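Local coordinates for lipoprotein (Colwellia psychrerythraea, PDB 3O0Y) that is of unknown function but, as a putative lipoprotein of the DUF885 family, is probably related to metallopeptidases and may bind lipid, at residues Gln156-Tyr167 with Phe220-Val231. Sequence-based numbering, arbitrary orientation.
Sequences QPITTEKEALDY and FVNVFREKIEKV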
ATOM      1  N   GLN A 156      14.664   6.181  -7.946  1.00 11.48           N
ATOM      2  CA  GLN A 156      15.932   5.874  -8.568  1.00 12.23           C
ATOM      3  C   GLN A 156      16.857   7.084  -8.541  1.00 12.39           C
ATOM      4  O   GLN A 156      16.499   8.147  -9.027  1.00 13.03           O
ATOM      5  CB  GLN A 156      15.677   5.437 -10.010  1.00 11.21           C
ATOM      6  CG  GLN A 156      16.930   4.957 -10.702  1.00 15.31           C
ATOM      7  CD  GLN A 156      16.738   4.227 -12.007  1.00 15.37           C
ATOM      8  OE1 GLN A 156      17.673   4.190 -12.847  1.00 18.79           O
ATOM      9  NE2 GLN A 156      15.643   3.574 -12.158  1.00  8.00           N
ATOM     10  N   PRO A 157      18.052   6.941  -7.959  1.00 14.95           N
ATOM     11  CA  PRO A 157      18.913   8.141  -7.870  1.00 14.34           C
ATOM     12  C   PRO A 157      19.439   8.561  -9.216  1.00 13.96           C
ATOM     13  O   PRO A 157      19.741   7.716 -10.016  1.00 12.84           O
ATOM     14  CB  PRO A 157      20.087   7.666  -7.021  1.00 16.24           C
ATOM     15  CG  PRO A 157      20.091   6.206  -7.137  1.00 18.01           C
ATOM     16  CD  PRO A 157      18.682   5.748  -7.360  1.00 14.63           C
ATOM     17  N   ILE A 158      19.558   9.880  -9.449  1.00 13.58           N
ATOM     18  CA  ILE A 158      20.252  10.389 -10.614  1.00 13.93           C
ATOM     19  C   ILE A 158      21.211  11.458 -10.148  1.00 13.76           C
ATOM     20  O   ILE A 158      20.878  12.642 -10.162  1.00 17.33           O
ATOM     21  CB  ILE A 158      19.273  10.909 -11.690  1.00 14.02           C
ATOM     22  CG1 ILE A 158      18.336   9.777 -12.123  1.00 15.12           C
ATOM     23  CG2 ILE A 158      20.015  11.382 -12.911  1.00 16.02           C
ATOM     24  CD1 ILE A 158      17.181  10.256 -12.864  1.00 19.41           C
ATOM     25  N   THR A 159      22.392  11.042  -9.668  1.00 14.45           N
ATOM     26  CA  THR A 159      23.319  11.972  -9.054  1.00 14.94           C
ATOM     27  C   THR A 159      24.716  11.921  -9.678  1.00 15.42           C
ATOM     28  O   THR A 159      25.566  12.650  -9.213  1.00 14.81           O
ATOM     29  CB  THR A 159      23.475  11.712  -7.541  1.00 16.11           C
ATOM     30  OG1 THR A 159      24.150  10.473  -7.318  1.00 16.27           O
ATOM     31  CG2 THR A 159      22.081  11.676  -6.817  1.00 15.35           C
ATOM     32  N   THR A 160      24.947  11.035 -10.670  1.00 13.43           N
ATOM     33  CA  THR A 160      26.251  10.776 -11.272  1.00 14.27           C
ATOM     34  C   THR A 160      25.986  10.334 -12.701  1.00 12.97           C
ATOM     35  O   THR A 160      24.839   9.978 -13.051  1.00 12.49           O
ATOM     36  CB  THR A 160      27.043   9.615 -10.571  1.00 14.45           C
ATOM     37  OG1 THR A 160      26.365   8.365 -10.801  1.00 15.17           O
ATOM     38  CG2 THR A 160      27.211   9.856  -9.095  1.00 17.41           C
ATOM     39  N   GLU A 161      27.001  10.368 -13.546  1.00 12.99           N
ATOM     40  CA  GLU A 161      26.856   9.951 -14.933  1.00 11.89           C
ATOM     41  C   GLU A 161      26.427   8.491 -14.982  1.00 12.53           C
ATOM     42  O   GLU A 161      25.604   8.089 -15.844  1.00 12.17           O
ATOM     43  CB  GLU A 161      28.194  10.114 -15.661  1.00 14.61           C
ATOM     44  CG  GLU A 161      28.134   9.709 -17.128  1.00 19.22           C
ATOM     45  CD  GLU A 161      29.420  10.064 -17.938  1.00 27.93           C
ATOM     46  OE1 GLU A 161      30.413  10.575 -17.367  1.00 31.36           O
ATOM     47  OE2 GLU A 161      29.377   9.862 -19.155  1.00 33.46           O
ATOM     48  N   LYS A 162      27.022   7.672 -14.098  1.00 13.15           N
ATOM     49  CA  LYS A 162      26.705   6.210 -14.092  1.00 14.05           C
ATOM     50  C   LYS A 162      25.223   5.982 -13.764  1.00 11.95           C
ATOM     51  O   LYS A 162      24.556   5.171 -14.425  1.00 11.62           O
ATOM     52  CB  LYS A 162      27.633   5.431 -13.128  1.00 13.78           C
ATOM     53  CG  LYS A 162      27.248   4.025 -12.863  1.00 19.28           C
ATOM     54  CD  LYS A 162      27.405   3.129 -14.080  1.00 26.83           C
ATOM     55  CE  LYS A 162      27.007   1.678 -13.695  1.00 34.06           C
ATOM     56  NZ  LYS A 162      27.192   0.785 -14.857  1.00 38.29           N
ATOM     57  N   GLU A 163      24.704   6.717 -12.789  1.00 11.58           N
ATOM     58  CA  GLU A 163      23.266   6.629 -12.453  1.00 11.58           C
ATOM     59  C   GLU A 163      22.377   7.136 -13.587  1.00 11.58           C
ATOM     60  O   GLU A 163      21.354   6.555 -13.868  1.00 11.05           O
ATOM     61  CB  GLU A 163      22.985   7.360 -11.171  1.00 11.12           C
ATOM     62  CG  GLU A 163      23.577   6.642  -9.933  1.00 11.75           C
ATOM     63  CD  GLU A 163      23.460   7.407  -8.617  1.00 19.66           C
ATOM     64  OE1 GLU A 163      22.936   8.553  -8.529  1.00 16.61           O
ATOM     65  OE2 GLU A 163      23.862   6.806  -7.604  1.00 23.66           O
ATOM     66  N   ALA A 164      22.790   8.175 -14.311  1.00 10.33           N
ATOM     67  CA  ALA A 164      22.007   8.602 -15.473  1.00 10.43           C
ATOM     68  C   ALA A 164      21.943   7.507 -16.507  1.00  9.68           C
ATOM     69  O   ALA A 164      20.920   7.286 -17.144  1.00 10.85           O
ATOM     70  CB  ALA A 164      22.640   9.845 -16.101  1.00  9.75           C
ATOM     71  N   LEU A 165      23.051   6.844 -16.707  1.00  9.67           N
ATOM     72  CA  LEU A 165      23.126   5.793 -17.706  1.00 11.29           C
ATOM     73  C   LEU A 165      22.285   4.578 -17.255  1.00 11.09           C
ATOM     74  O   LEU A 165      21.633   3.929 -18.076  1.00 11.86           O
ATOM     75  CB  LEU A 165      24.565   5.401 -17.979  1.00 12.62           C
ATOM     76  CG  LEU A 165      25.409   6.436 -18.783  1.00 12.99           C
ATOM     77  CD1 LEU A 165      26.892   6.058 -18.791  1.00 20.23           C
ATOM     78  CD2 LEU A 165      24.882   6.609 -20.222  1.00 15.46           C
ATOM     79  N   ASP A 166      22.242   4.286 -15.969  1.00 11.58           N
ATOM     80  CA  ASP A 166      21.293   3.236 -15.501  1.00 11.59           C
ATOM     81  C   ASP A 166      19.798   3.490 -15.834  1.00 12.03           C
ATOM     82  O   ASP A 166      19.007   2.555 -16.163  1.00 12.22           O
ATOM     83  CB  ASP A 166      21.384   3.041 -14.002  1.00 12.61           C
ATOM     84  CG  ASP A 166      22.723   2.453 -13.522  1.00 13.43           C
ATOM     85  OD1 ASP A 166      23.475   1.888 -14.320  1.00 15.85           O
ATOM     86  OD2 ASP A 166      23.035   2.620 -12.306  1.00 14.64           O
ATOM     87  N   TYR A 167      19.417   4.765 -15.786  1.00 10.26           N
ATOM     88  CA  TYR A 167      18.050   5.200 -16.136  1.00  9.67           C
ATOM     89  C   TYR A 167      17.789   4.975 -17.619  1.00 11.00           C
ATOM     90  O   TYR A 167      16.759   4.418 -17.999  1.00  8.75           O
ATOM     91  CB  TYR A 167      17.925   6.680 -15.726  1.00  9.43           C
ATOM     92  CG  TYR A 167      16.602   7.357 -15.790  1.00 10.91           C
ATOM     93  CD1 TYR A 167      15.700   7.245 -14.749  1.00 12.08           C
ATOM     94  CD2 TYR A 167      16.228   8.111 -16.911  1.00 12.42           C
ATOM     95  CE1 TYR A 167      14.484   8.004 -14.745  1.00  9.18           C
ATOM     96  CE2 TYR A 167      15.046   8.877 -16.901  1.00 11.34           C
ATOM     97  CZ  TYR A 167      14.164   8.764 -15.855  1.00 10.57           C
ATOM     98  OH  TYR A 167      12.984   9.471 -15.852  1.00 12.84           O
ATOM     99  N   PHE A 220       9.121  11.205 -17.871  1.00 11.13           N
ATOM    100  CA  PHE A 220      10.433  10.530 -17.827  1.00 11.19           C
ATOM    101  C   PHE A 220      11.559  11.519 -18.181  1.00 11.89           C
ATOM    102  O   PHE A 220      12.649  11.460 -17.616  1.00 10.79           O
ATOM    103  CB  PHE A 220      10.478   9.359 -18.804  1.00 11.45           C
ATOM    104  CG  PHE A 220      10.037   8.000 -18.232  1.00  9.52           C
ATOM    105  CD1 PHE A 220      10.484   7.515 -17.038  1.00 13.53           C
ATOM    106  CD2 PHE A 220       9.213   7.174 -19.021  1.00 13.79           C
ATOM    107  CE1 PHE A 220      10.111   6.227 -16.599  1.00 12.09           C
ATOM    108  CE2 PHE A 220       8.845   5.921 -18.589  1.00 11.99           C
ATOM    109  CZ  PHE A 220       9.297   5.452 -17.379  1.00 13.25           C
ATOM    110  N   VAL A 221      11.336  12.326 -19.230  1.00 11.74           N
ATOM    111  CA  VAL A 221      12.291  13.406 -19.635  1.00 10.36           C
ATOM    112  C   VAL A 221      12.353  14.560 -18.631  1.00 10.30           C
ATOM    113  O   VAL A 221      13.434  14.990 -18.229  1.00 11.57           O
ATOM    114  CB  VAL A 221      11.921  13.991 -20.973  1.00 11.00           C
ATOM    115  CG1 VAL A 221      12.996  15.051 -21.374  1.00 13.29           C
ATOM    116  CG2 VAL A 221      11.775  12.865 -22.003  1.00 10.64           C
ATOM    117  N   ASN A 222      11.206  15.106 -18.246  1.00 10.37           N
ATOM    118  CA  ASN A 222      11.201  16.257 -17.350  1.00 12.43           C
ATOM    119  C   ASN A 222      11.804  15.985 -15.957  1.00 12.04           C
ATOM    120  O   ASN A 222      12.517  16.827 -15.391  1.00 11.96           O
ATOM    121  CB  ASN A 222       9.776  16.839 -17.277  1.00 14.33           C
ATOM    122  CG  ASN A 222       9.322  17.535 -18.586  1.00 20.51           C
ATOM    123  OD1 ASN A 222       8.118  17.625 -18.869  1.00 30.53           O
ATOM    124  ND2 ASN A 222      10.250  18.054 -19.325  1.00 21.38           N
ATOM    125  N   VAL A 223      11.522  14.803 -15.391  1.00 11.24           N
ATOM    126  CA  VAL A 223      12.172  14.400 -14.174  1.00 12.80           C
ATOM    127  C   VAL A 223      13.658  14.287 -14.372  1.00 10.61           C
ATOM    128  O   VAL A 223      14.441  14.729 -13.558  1.00 12.85           O
ATOM    129  CB  VAL A 223      11.600  13.025 -13.695  1.00 12.74           C
ATOM    130  CG1 VAL A 223      12.501  12.495 -12.555  1.00 16.93           C
ATOM    131  CG2 VAL A 223      10.078  13.244 -13.304  1.00 14.11           C
ATOM    132  N   PHE A 224      14.070  13.639 -15.442  1.00 10.87           N
ATOM    133  CA  PHE A 224      15.467  13.520 -15.700  1.00 10.38           C
ATOM    134  C   PHE A 224      16.118  14.921 -15.838  1.00 12.38           C
ATOM    135  O   PHE A 224      17.201  15.176 -15.266  1.00 11.75           O
ATOM    136  CB  PHE A 224      15.710  12.713 -16.953  1.00 11.45           C
ATOM    137  CG  PHE A 224      17.148  12.429 -17.185  1.00 11.06           C
ATOM    138  CD1 PHE A 224      17.754  11.351 -16.623  1.00 13.05           C
ATOM    139  CD2 PHE A 224      17.910  13.280 -17.971  1.00 11.35           C
ATOM    140  CE1 PHE A 224      19.120  11.083 -16.871  1.00 13.57           C
ATOM    141  CE2 PHE A 224      19.260  13.047 -18.211  1.00 12.42           C
ATOM    142  CZ  PHE A 224      19.871  11.968 -17.661  1.00 12.79           C
ATOM    143  N   ARG A 225      15.438  15.852 -16.519  1.00 12.24           N
ATOM    144  CA  ARG A 225      16.030  17.187 -16.665  1.00 11.69           C
ATOM    145  C   ARG A 225      16.224  17.850 -15.305  1.00 12.72           C
ATOM    146  O   ARG A 225      17.209  18.522 -15.083  1.00 12.68           O
ATOM    147  CB  ARG A 225      15.152  18.104 -17.519  1.00 12.07           C
ATOM    148  CG  ARG A 225      15.067  17.821 -18.960  1.00 15.39           C
ATOM    149  CD  ARG A 225      14.055  18.812 -19.683  1.00 17.84           C
ATOM    150  NE  ARG A 225      14.255  18.796 -21.118  1.00 18.08           N
ATOM    151  CZ  ARG A 225      13.358  18.390 -22.010  1.00 26.37           C
ATOM    152  NH1 ARG A 225      12.102  18.031 -21.640  1.00 30.58           N
ATOM    153  NH2 ARG A 225      13.692  18.418 -23.293  1.00 32.08           N
ATOM    154  N   GLU A 226      15.242  17.734 -14.422  1.00 13.14           N
ATOM    155  CA  GLU A 226      15.321  18.392 -13.137  1.00 14.71           C
ATOM    156  C   GLU A 226      16.415  17.816 -12.248  1.00 14.42           C
ATOM    157  O   GLU A 226      17.181  18.559 -11.623  1.00 14.42           O
ATOM    158  CB  GLU A 226      13.986  18.359 -12.388  1.00 15.72           C
ATOM    159  CG  GLU A 226      14.196  18.851 -10.910  1.00 25.67           C
ATOM    160  CD  GLU A 226      12.939  19.334 -10.155  1.00 40.17           C
ATOM    161  OE1 GLU A 226      11.810  19.326 -10.736  1.00 47.28           O
ATOM    162  OE2 GLU A 226      13.102  19.724  -8.959  1.00 45.45           O
ATOM    163  N   LYS A 227      16.562  16.499 -12.260  1.00 11.78           N
ATOM    164  CA  LYS A 227      17.608  15.842 -11.471  1.00 12.11           C
ATOM    165  C   LYS A 227      19.008  16.008 -12.058  1.00 12.07           C
ATOM    166  O   LYS A 227      19.939  16.362 -11.329  1.00 12.15           O
ATOM    167  CB  LYS A 227      17.233  14.372 -11.281  1.00 11.01           C
ATOM    168  CG  LYS A 227      15.981  14.266 -10.423  1.00 13.08           C
ATOM    169  CD  LYS A 227      15.683  12.843  -9.913  1.00 12.81           C
ATOM    170  CE  LYS A 227      14.347  12.767  -9.122  1.00 15.49           C
ATOM    171  NZ  LYS A 227      14.068  11.408  -8.510  1.00 12.95           N
ATOM    172  N   ILE A 228      19.151  15.846 -13.366  1.00  9.17           N
ATOM    173  CA  ILE A 228      20.493  15.898 -13.952  1.00 10.51           C
ATOM    174  C   ILE A 228      21.088  17.323 -13.864  1.00 12.18           C
ATOM    175  O   ILE A 228      22.290  17.485 -13.782  1.00 11.72           O
ATOM    176  CB  ILE A 228      20.492  15.364 -15.385  1.00  9.12           C
ATOM    177  CG1 ILE A 228      21.868  14.874 -15.794  1.00 11.06           C
ATOM    178  CG2 ILE A 228      20.015  16.458 -16.444  1.00 10.71           C
ATOM    179  CD1 ILE A 228      22.414  13.597 -15.060  1.00 12.14           C
ATOM    180  N   GLU A 229      20.227  18.324 -13.800  1.00 13.98           N
ATOM    181  CA  GLU A 229      20.661  19.744 -13.659  1.00 16.09           C
ATOM    182  C   GLU A 229      21.497  19.949 -12.431  1.00 16.32           C
ATOM    183  O   GLU A 229      22.414  20.793 -12.441  1.00 14.95           O
ATOM    184  CB  GLU A 229      19.437  20.663 -13.561  1.00 17.80           C
ATOM    185  CG  GLU A 229      19.759  22.153 -13.441  1.00 24.93           C
ATOM    186  CD  GLU A 229      20.341  22.697 -14.741  1.00 34.45           C
ATOM    187  OE1 GLU A 229      20.232  21.963 -15.763  1.00 38.97           O
ATOM    188  OE2 GLU A 229      20.907  23.838 -14.755  1.00 42.49           O
ATOM    189  N   LYS A 230      21.210  19.180 -11.384  1.00 16.15           N
ATOM    190  CA  LYS A 230      21.899  19.323 -10.091  1.00 16.41           C
ATOM    191  C   LYS A 230      23.280  18.693 -10.055  1.00 16.83           C
ATOM    192  O   LYS A 230      24.006  18.860  -9.068  1.00 17.98           O
ATOM    193  CB  LYS A 230      21.045  18.725  -8.981  1.00 17.34           C
ATOM    194  CG  LYS A 230      19.683  19.303  -8.905  1.00 20.40           C
ATOM    195  CD  LYS A 230      19.016  18.827  -7.640  1.00 26.68           C
ATOM    196  CE  LYS A 230      17.521  18.588  -7.747  1.00 34.14           C
ATOM    197  NZ  LYS A 230      16.707  19.814  -7.631  1.00 37.09           N
ATOM    198  N   VAL A 231      23.649  17.959 -11.098  1.00 14.28           N
ATOM    199  CA  VAL A 231      24.872  17.166 -11.055  1.00 14.19           C
ATOM    200  C   VAL A 231      26.098  17.981 -11.525  1.00 17.13           C
ATOM    201  O   VAL A 231      26.392  18.130 -12.744  1.00 13.91           O
ATOM    202  CB  VAL A 231      24.740  15.869 -11.879  1.00 12.71           C
ATOM    203  CG1 VAL A 231      26.041  15.073 -11.874  1.00 12.95           C
ATOM    204  CG2 VAL A 231      23.545  15.006 -11.345  1.00 11.78           C
TER
HETATM  205  O   HOH W   1      14.503   9.374 -10.349  1.00 18.55           O
HETATM  206  O   HOH W   2      16.045  10.689  -6.856  1.00 22.79           O
HETATM  207  O   HOH W   3      20.613  15.090  -8.976  1.00 17.00           O
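Tyr167 and Phe224 both hold CG anti to the backbone N (chi1 -172° and -174°), which brings their rings side by side between two helices. This is an antiparallel helix pair in a mostly helical chain, with helix 161-172 set against helix 219-228. At closest approach the axes of the two short segments are 11.9 Å apart, and side chains from both meet between them. The two rings run close to parallel (29° between planes) but are displaced so far that little of one lies over the other. Tyr167 CD2 comes 3.6 Å from Phe224 CD1. Ile158 CD1 sits over one face of the tyrosine ring, toward its rim. Ala164 CB meets the edge of the Phe224 ring, 3.8 Å from CE1. Ile228 CD1 reaches both Ala164 CB and Ile158 CG2. Val231 CG1 lies 3.6 Å from Thr159 O. A phenylalanine in place of Tyr167 would probably leave Phe220 O without its hydroxyl donor. Lys227, on helix 219-228, reaches Gln156 O of the loop through a water that NZ donates to; NZ also bonds to Gln153 O. Another water donates to both Ile158 O and Lys227 O. Thr160 caps the helix start through OG1, which accepts from Glu163 N. Glu163 OE1 in turn takes bonds from Thr159 N and OG1. Tyr167 OH donates to Phe220 O at 2.7 Å, on a lone pair in the carbonyl plane.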